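Local coordinates for ribosomal-protein-alanine acetyltransferase (Clostridium acetobutylicum, PDB 3DNS), which probably transfers acetyl groups to the N-terminal alanine of a ribosomal protein, this chain being the N-terminal GNAT-type domain of a longer enzyme, at residues Ile64-Ser69 with Pro96-Phe102; Met72-Lys77 with Met126-Asn132. All blocks are in the same frame, centred on the assembly; numbering follows the deposited sequence.

Contact 1: Ile64-Ser69 with Pro96-Phe102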
loop_
_atom_site.group_PDB
_atom_site.type_symbol
_atom_site.label_atom_id
_atom_site.label_comp_id
_atom_site.label_asym_id
_atom_site.label_seq_id
_atom_site.Cartn_x
_atom_site.Cartn_y
_atom_site.Cartn_z
ATOM N N ILE A 64 -6.504 11.175 2.087
ATOM C CA ILE A 64 -7.834 10.567 2.089
ATOM C C ILE A 64 -8.910 11.593 1.779
ATOM O O ILE A 64 -9.798 11.325 0.990
ATOM C CB ILE A 64 -8.100 9.865 3.408
ATOM C CG1 ILE A 64 -7.043 8.757 3.659
ATOM C CG2 ILE A 64 -9.485 9.233 3.442
ATOM C CD1 ILE A 64 -6.714 8.015 2.429
ATOM N N LYS A 65 -8.841 12.749 2.441
ATOM C CA LYS A 65 -9.756 13.865 2.180
ATOM C C LYS A 65 -9.756 14.240 0.702
ATOM O O LYS A 65 -10.827 14.529 0.131
ATOM C CB LYS A 65 -9.410 15.115 3.013
ATOM C CG LYS A 65 -10.069 15.147 4.374
ATOM C CD LYS A 65 -9.779 16.443 5.173
ATOM C CE LYS A 65 -8.801 16.230 6.329
ATOM N NZ LYS A 65 -8.911 17.326 7.380
ATOM N N GLU A 66 -8.572 14.298 0.115
ATOM C CA GLU A 66 -8.459 14.629 -1.305
ATOM C C GLU A 66 -9.106 13.540 -2.152
ATOM O O GLU A 66 -9.859 13.819 -3.105
ATOM C CB GLU A 66 -7.006 14.840 -1.714
ATOM C CG GLU A 66 -6.829 15.090 -3.206
ATOM C CD GLU A 66 -5.412 15.468 -3.557
ATOM O OE1 GLU A 66 -4.928 16.490 -3.077
ATOM O OE2 GLU A 66 -4.774 14.745 -4.316
ATOM N N ILE A 67 -8.836 12.288 -1.831
ATOM C CA ILE A 67 -9.364 11.201 -2.657
ATOM C C ILE A 67 -10.900 11.277 -2.672
ATOM O O ILE A 67 -11.546 11.220 -3.697
ATOM C CB ILE A 67 -8.837 9.814 -2.127
ATOM C CG1 ILE A 67 -7.313 9.709 -2.333
ATOM C CG2 ILE A 67 -9.586 8.607 -2.764
ATOM C CD1 ILE A 67 -6.598 8.684 -1.417
ATOM N N LEU A 68 -11.471 11.424 -1.489
ATOM C CA LEU A 68 -12.898 11.504 -1.341
ATOM C C LEU A 68 -13.470 12.725 -2.058
ATOM O O LEU A 68 -14.482 12.645 -2.708
ATOM C CB LEU A 68 -13.252 11.525 0.158
ATOM C CG LEU A 68 -13.154 10.199 0.912
ATOM C CD1 LEU A 68 -13.156 10.470 2.451
ATOM C CD2 LEU A 68 -14.338 9.245 0.534
ATOM N N SER A 69 -12.787 13.858 -1.962
ATOM C CA SER A 69 -13.238 15.081 -2.571
ATOM C C SER A 69 -13.209 14.949 -4.082
ATOM O O SER A 69 -14.165 15.298 -4.739
ATOM C CB SER A 69 -12.439 16.312 -2.082
ATOM O OG SER A 69 -12.722 16.536 -0.717
ATOM N N PRO A 96 -11.366 12.129 8.173
ATOM C CA PRO A 96 -11.589 12.802 6.914
ATOM C C PRO A 96 -13.061 12.785 6.514
ATOM O O PRO A 96 -13.555 13.751 5.971
ATOM C CB PRO A 96 -10.745 11.998 5.908
ATOM C CG PRO A 96 -9.743 11.276 6.721
ATOM C CD PRO A 96 -10.452 10.989 8.020
ATOM N N PHE A 97 -13.759 11.688 6.783
ATOM C CA PHE A 97 -15.163 11.565 6.394
ATOM C C PHE A 97 -16.029 12.562 7.148
ATOM O O PHE A 97 -16.933 13.220 6.585
ATOM C CB PHE A 97 -15.685 10.177 6.692
ATOM C CG PHE A 97 -15.150 9.139 5.797
ATOM C CD1 PHE A 97 -15.817 8.812 4.633
ATOM C CD2 PHE A 97 -13.961 8.458 6.136
ATOM C CE1 PHE A 97 -15.296 7.848 3.781
ATOM C CE2 PHE A 97 -13.448 7.514 5.306
ATOM C CZ PHE A 97 -14.124 7.187 4.121
ATOM N N VAL A 98 -15.796 12.653 8.441
ATOM C CA VAL A 98 -16.608 13.539 9.288
ATOM C C VAL A 98 -16.321 15.019 8.922
ATOM O O VAL A 98 -17.228 15.856 8.864
ATOM C CB VAL A 98 -16.407 13.163 10.813
ATOM C CG1 VAL A 98 -17.195 14.063 11.761
ATOM C CG2 VAL A 98 -16.826 11.691 11.026
ATOM N N GLU A 99 -15.062 15.337 8.655
ATOM C CA GLU A 99 -14.692 16.707 8.288
ATOM C C GLU A 99 -15.240 17.147 6.910
ATOM O O GLU A 99 -15.397 18.337 6.646
ATOM C CB GLU A 99 -13.161 16.847 8.336
ATOM C CG GLU A 99 -12.630 16.659 9.756
ATOM C CD GLU A 99 -11.112 16.707 9.866
ATOM O OE1 GLU A 99 -10.422 16.592 8.831
ATOM O OE2 GLU A 99 -10.611 16.858 11.002
ATOM N N LEU A 100 -15.506 16.192 6.018
ATOM C CA LEU A 100 -16.078 16.525 4.725
ATOM C C LEU A 100 -17.615 16.547 4.781
ATOM O O LEU A 100 -18.257 16.918 3.810
ATOM C CB LEU A 100 -15.585 15.555 3.669
ATOM C CG LEU A 100 -14.111 15.642 3.334
ATOM C CD1 LEU A 100 -13.712 14.431 2.429
ATOM C CD2 LEU A 100 -13.831 16.975 2.595
ATOM N N GLY A 101 -18.204 16.180 5.920
ATOM C CA GLY A 101 -19.639 16.213 6.052
ATOM C C GLY A 101 -20.418 14.924 5.760
ATOM O O GLY A 101 -21.661 14.967 5.642
ATOM N N PHE A 102 -19.729 13.794 5.662
ATOM C CA PHE A 102 -20.432 12.511 5.501
ATOM C C PHE A 102 -21.156 12.124 6.768
ATOM O O PHE A 102 -20.640 12.325 7.851
ATOM C CB PHE A 102 -19.484 11.359 5.215
ATOM C CG PHE A 102 -18.867 11.384 3.875
ATOM C CD1 PHE A 102 -19.416 10.657 2.841
ATOM C CD2 PHE A 102 -17.703 12.082 3.655
ATOM C CE1 PHE A 102 -18.874 10.674 1.588
ATOM C CE2 PHE A 102 -17.103 12.079 2.365
ATOM C CZ PHE A 102 -17.709 11.356 1.352
#
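Leu68 of helix 61-78 meets Phe97 of the short helix 95-99, joining two helices of a GNAT-type acetyltransferase fold packed on its mixed sheet. The leucine has CG anti to its carbonyl carbon (chi1 -76°), and this aims both methyls at the other segment. Its CD1 stands over the centre of the Phe97 ring, 3.7 Å from the centroid and only 14° off the ring normal. This is a CH-pi contact. Leu68 CD2 also touches Phe97 at CE1 and reaches obliquely toward Phe102, 4.1 Å from Phe102 CZ. The Phe97 side chain leaves its backbone away from helix 61-78, but the ring comes back to it. Ile86 of strand 83-89 touches Leu68 and both phenylalanines, so the cluster rests on the sheet.

The Pro96 ring meets the long helix one turn earlier, at Ile64 and Lys65. Ile64 CG2 reaches Pro96 CG at 3.9 Å. The aliphatic part of Lys65 crosses the proline at about a right angle, with Lys65 CG 3.6 Å from Pro96 CB. The lysine chain then bends at chi3 and brings its amine to Glu99. The two form a salt bridge, but the model places their end atoms too close for its length to be trusted.

Leu100 CD1 lies 3.7 Å from Leu68 CB. The chain then leaves the helix through a Schellman motif, in which Gly101 has positive phi. This turn brings Phe102 back to the long helix. Beside Leu100, the carbonyl of Lys65 is gripped from opposite faces of its plane by two donors of Ser69. The backbone N is one, and Ser69 OG is the other, 2.9 Å from Lys65 O.

Contact 2: Met72-Lys77 with Met126-Asn132; sequences MEFLFK and MDYKNYN
Phe76 and Tyr131 stack where helix 61-78 of the GNAT-type fold meets the strand end and short helix at the C-terminus of this domain. The axes of the two helical segments come within 10.7 Å, at 126° between their directions. Tyr131 is a knob in a hole made by Met72, Glu73, Phe76 and Lys77.

The aromatic contacts form the centre. The two rings make an offset stack, with planes 27° apart and centroids 4.9 Å from each other. Phe76 CD2 lies over the Tyr131 face, toward its rim. In return Tyr131 CB sits over the Phe76 face as a CH-pi contact. Tyr131 has CG anti to its backbone N (chi1 -175°), which carries the ring across the long helix toward Glu73. Two carbonyls meet ring edges. The carbonyl O of Met126 lies in the plane of the Phe76 ring at its edge, and Phe76 O stands likewise at the edge of the Tyr128 ring. Met126, a selenomethionine like Met72, makes an oblique Met-aromatic contact with Phe76, its SE 5.2 Å from the ring centroid.

Apolar chains pack around the pair. Met72 CB is 3.6 Å from Tyr131 CE2. Val84 of strand 83-89 touches both Met72 and Phe76.

Three polar bonds complete the account. Lys77 bends at chi2 and chi3 and gives a weak hydrogen bond from NZ to Tyr128 OH. Within the short helix itself, Asp127 is the N-cap, and its OD1 accepts from Asn130 N at 2.9 Å. The strand thus passes directly into a capped helix. At the far end of the knob, Tyr131 OH donates to the anti lone pair of Glu73 OE1, 2.5 Å away.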
loop_
_atom_site.group_PDB
_atom_site.type_symbol
_atom_site.label_atom_id
_atom_site.label_comp_id
_atom_site.label_asym_id
_atom_site.label_seq_id
_atom_site.Cartn_x
_atom_site.Cartn_y
_atom_site.Cartn_z
HETATM N N MSE A 72 -15.974 12.336 -5.144
HETATM C CA MSE A 72 -17.338 12.868 -4.973
HETATM C C MSE A 72 -17.684 13.877 -6.068
HETATM O O MSE A 72 -18.760 13.867 -6.612
HETATM C CB MSE A 72 -17.518 13.579 -3.595
HETATM C CG MSE A 72 -17.579 12.721 -2.322
HETATM SE SE MSE A 72 -18.600 11.098 -2.477
HETATM C CE MSE A 72 -17.114 10.006 -3.165
ATOM N N GLU A 73 -16.758 14.768 -6.363
ATOM C CA GLU A 73 -16.950 15.726 -7.442
ATOM C C GLU A 73 -17.282 15.002 -8.751
ATOM O O GLU A 73 -18.224 15.399 -9.474
ATOM C CB GLU A 73 -15.728 16.648 -7.624
ATOM C CG GLU A 73 -15.825 17.666 -8.848
ATOM C CD GLU A 73 -16.750 18.831 -8.601
ATOM O OE1 GLU A 73 -17.185 19.013 -7.435
ATOM O OE2 GLU A 73 -17.050 19.591 -9.566
ATOM N N PHE A 74 -16.516 13.959 -9.033
ATOM C CA PHE A 74 -16.777 13.058 -10.171
ATOM C C PHE A 74 -18.177 12.425 -10.182
ATOM O O PHE A 74 -18.859 12.444 -11.186
ATOM C CB PHE A 74 -15.749 11.918 -10.166
ATOM C CG PHE A 74 -15.916 10.898 -11.323
ATOM C CD1 PHE A 74 -15.795 11.288 -12.649
ATOM C CD2 PHE A 74 -16.190 9.562 -11.053
ATOM C CE1 PHE A 74 -15.941 10.355 -13.662
ATOM C CE2 PHE A 74 -16.357 8.641 -12.040
ATOM C CZ PHE A 74 -16.235 9.022 -13.339
ATOM N N LEU A 75 -18.558 11.806 -9.077
ATOM C CA LEU A 75 -19.868 11.139 -8.966
ATOM C C LEU A 75 -21.059 12.091 -9.000
ATOM O O LEU A 75 -22.042 11.865 -9.764
ATOM C CB LEU A 75 -19.899 10.268 -7.685
ATOM C CG LEU A 75 -18.984 8.991 -7.633
ATOM C CD1 LEU A 75 -19.165 8.232 -6.336
ATOM C CD2 LEU A 75 -19.204 8.025 -8.755
ATOM N N PHE A 76 -20.988 13.140 -8.179
ATOM C CA PHE A 76 -22.053 14.143 -8.084
ATOM C C PHE A 76 -22.162 15.081 -9.275
ATOM O O PHE A 76 -23.269 15.406 -9.657
ATOM C CB PHE A 76 -21.933 14.997 -6.812
ATOM C CG PHE A 76 -22.137 14.223 -5.562
ATOM C CD1 PHE A 76 -23.333 13.540 -5.338
ATOM C CD2 PHE A 76 -21.133 14.145 -4.597
ATOM C CE1 PHE A 76 -23.537 12.826 -4.176
ATOM C CE2 PHE A 76 -21.347 13.421 -3.400
ATOM C CZ PHE A 76 -22.521 12.754 -3.199
ATOM N N LYS A 77 -21.051 15.529 -9.835
ATOM C CA LYS A 77 -21.098 16.607 -10.797
ATOM C C LYS A 77 -20.834 16.197 -12.213
ATOM O O LYS A 77 -21.223 16.906 -13.114
ATOM C CB LYS A 77 -20.110 17.710 -10.424
ATOM C CG LYS A 77 -20.169 18.047 -8.953
ATOM C CD LYS A 77 -21.353 18.928 -8.677
ATOM C CE LYS A 77 -21.034 20.358 -8.897
ATOM N NZ LYS A 77 -22.154 21.111 -8.279
HETATM N N MSE A 126 -23.452 10.353 1.777
HETATM C CA MSE A 126 -23.564 11.758 1.421
HETATM C C MSE A 126 -24.470 11.893 0.215
HETATM O O MSE A 126 -24.342 11.161 -0.753
HETATM C CB MSE A 126 -22.181 12.357 1.107
HETATM C CG MSE A 126 -22.231 13.762 0.600
HETATM SE SE MSE A 126 -20.471 14.607 0.401
HETATM C CE MSE A 126 -19.895 14.692 2.266
ATOM N N ASP A 127 -25.379 12.839 0.279
ATOM C CA ASP A 127 -26.202 13.178 -0.893
ATOM C C ASP A 127 -25.765 14.483 -1.577
ATOM O O ASP A 127 -24.941 15.234 -1.026
ATOM C CB ASP A 127 -27.704 13.089 -0.588
ATOM C CG ASP A 127 -28.187 14.134 0.326
ATOM O OD1 ASP A 127 -27.521 15.165 0.550
ATOM O OD2 ASP A 127 -29.280 13.921 0.851
ATOM N N TYR A 128 -26.278 14.717 -2.793
ATOM C CA TYR A 128 -25.929 15.910 -3.578
ATOM C C TYR A 128 -26.216 17.201 -2.793
ATOM O O TYR A 128 -25.374 18.108 -2.739
ATOM C CB TYR A 128 -26.686 15.918 -4.926
ATOM C CG TYR A 128 -26.278 16.984 -5.918
ATOM C CD1 TYR A 128 -25.395 16.692 -6.961
ATOM C CD2 TYR A 128 -26.804 18.279 -5.837
ATOM C CE1 TYR A 128 -25.028 17.646 -7.880
ATOM C CE2 TYR A 128 -26.451 19.275 -6.761
ATOM C CZ TYR A 128 -25.557 18.954 -7.787
ATOM O OH TYR A 128 -25.193 19.924 -8.703
ATOM N N LYS A 129 -27.393 17.292 -2.197
ATOM C CA LYS A 129 -27.753 18.461 -1.393
ATOM C C LYS A 129 -26.645 18.778 -0.383
ATOM O O LYS A 129 -26.204 19.929 -0.242
ATOM C CB LYS A 129 -28.995 18.151 -0.610
ATOM C CG LYS A 129 -30.248 18.176 -1.411
ATOM C CD LYS A 129 -31.488 18.377 -0.521
ATOM C CE LYS A 129 -32.186 17.061 -0.135
ATOM N NZ LYS A 129 -33.663 17.298 0.082
ATOM N N ASN A 130 -26.247 17.735 0.347
ATOM C CA ASN A 130 -25.141 17.790 1.331
ATOM C C ASN A 130 -23.841 18.282 0.668
ATOM O O ASN A 130 -23.275 19.294 1.075
ATOM C CB ASN A 130 -24.933 16.395 1.974
ATOM C CG ASN A 130 -23.888 16.388 3.087
ATOM O OD1 ASN A 130 -22.970 17.241 3.131
ATOM N ND2 ASN A 130 -23.992 15.393 3.974
ATOM N N TYR A 131 -23.428 17.586 -0.381
ATOM C CA TYR A 131 -22.243 17.935 -1.134
ATOM C C TYR A 131 -22.222 19.366 -1.650
ATOM O O TYR A 131 -21.202 20.036 -1.547
ATOM C CB TYR A 131 -22.076 16.998 -2.325
ATOM C CG TYR A 131 -20.806 17.242 -3.082
ATOM C CD1 TYR A 131 -20.820 17.812 -4.346
ATOM C CD2 TYR A 131 -19.558 16.890 -2.535
ATOM C CE1 TYR A 131 -19.607 18.033 -5.050
ATOM C CE2 TYR A 131 -18.365 17.092 -3.229
ATOM C CZ TYR A 131 -18.380 17.673 -4.482
ATOM O OH TYR A 131 -17.183 17.925 -5.160
ATOM N N ASN A 132 -23.313 19.795 -2.267
ATOM C CA ASN A 132 -23.366 21.074 -2.973
ATOM C C ASN A 132 -23.659 22.302 -2.097
ATOM O O ASN A 132 -23.567 23.446 -2.575
ATOM C CB ASN A 132 -24.417 20.992 -4.096
ATOM C CG ASN A 132 -24.108 21.919 -5.274
ATOM O OD1 ASN A 132 -25.006 22.308 -6.024
ATOM N ND2 ASN A 132 -22.844 22.243 -5.457
#

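How the contacts relate
Both contacts use helix 61-78, contact 1 in its first half and contact 2 near its C-terminal end. Their centres are about 12 Å apart. Along the chain the segments alternate: 64-69, 72-77, 96-102, then 126-132. The long helix therefore receives helix 95-99 first and the C-terminal strand and helix later, with strand 83-89 of the sheet touching both places. The contacts also meet directly. Gly101 O probably accepts a hydrogen bond from Asn130 ND2 at 2.9 Å, and Met126 CE packs against the backbone of residues 100-102. The last strand and helix of this domain are thus joined both to helix 61-78 and to the turn that follows helix 95-99.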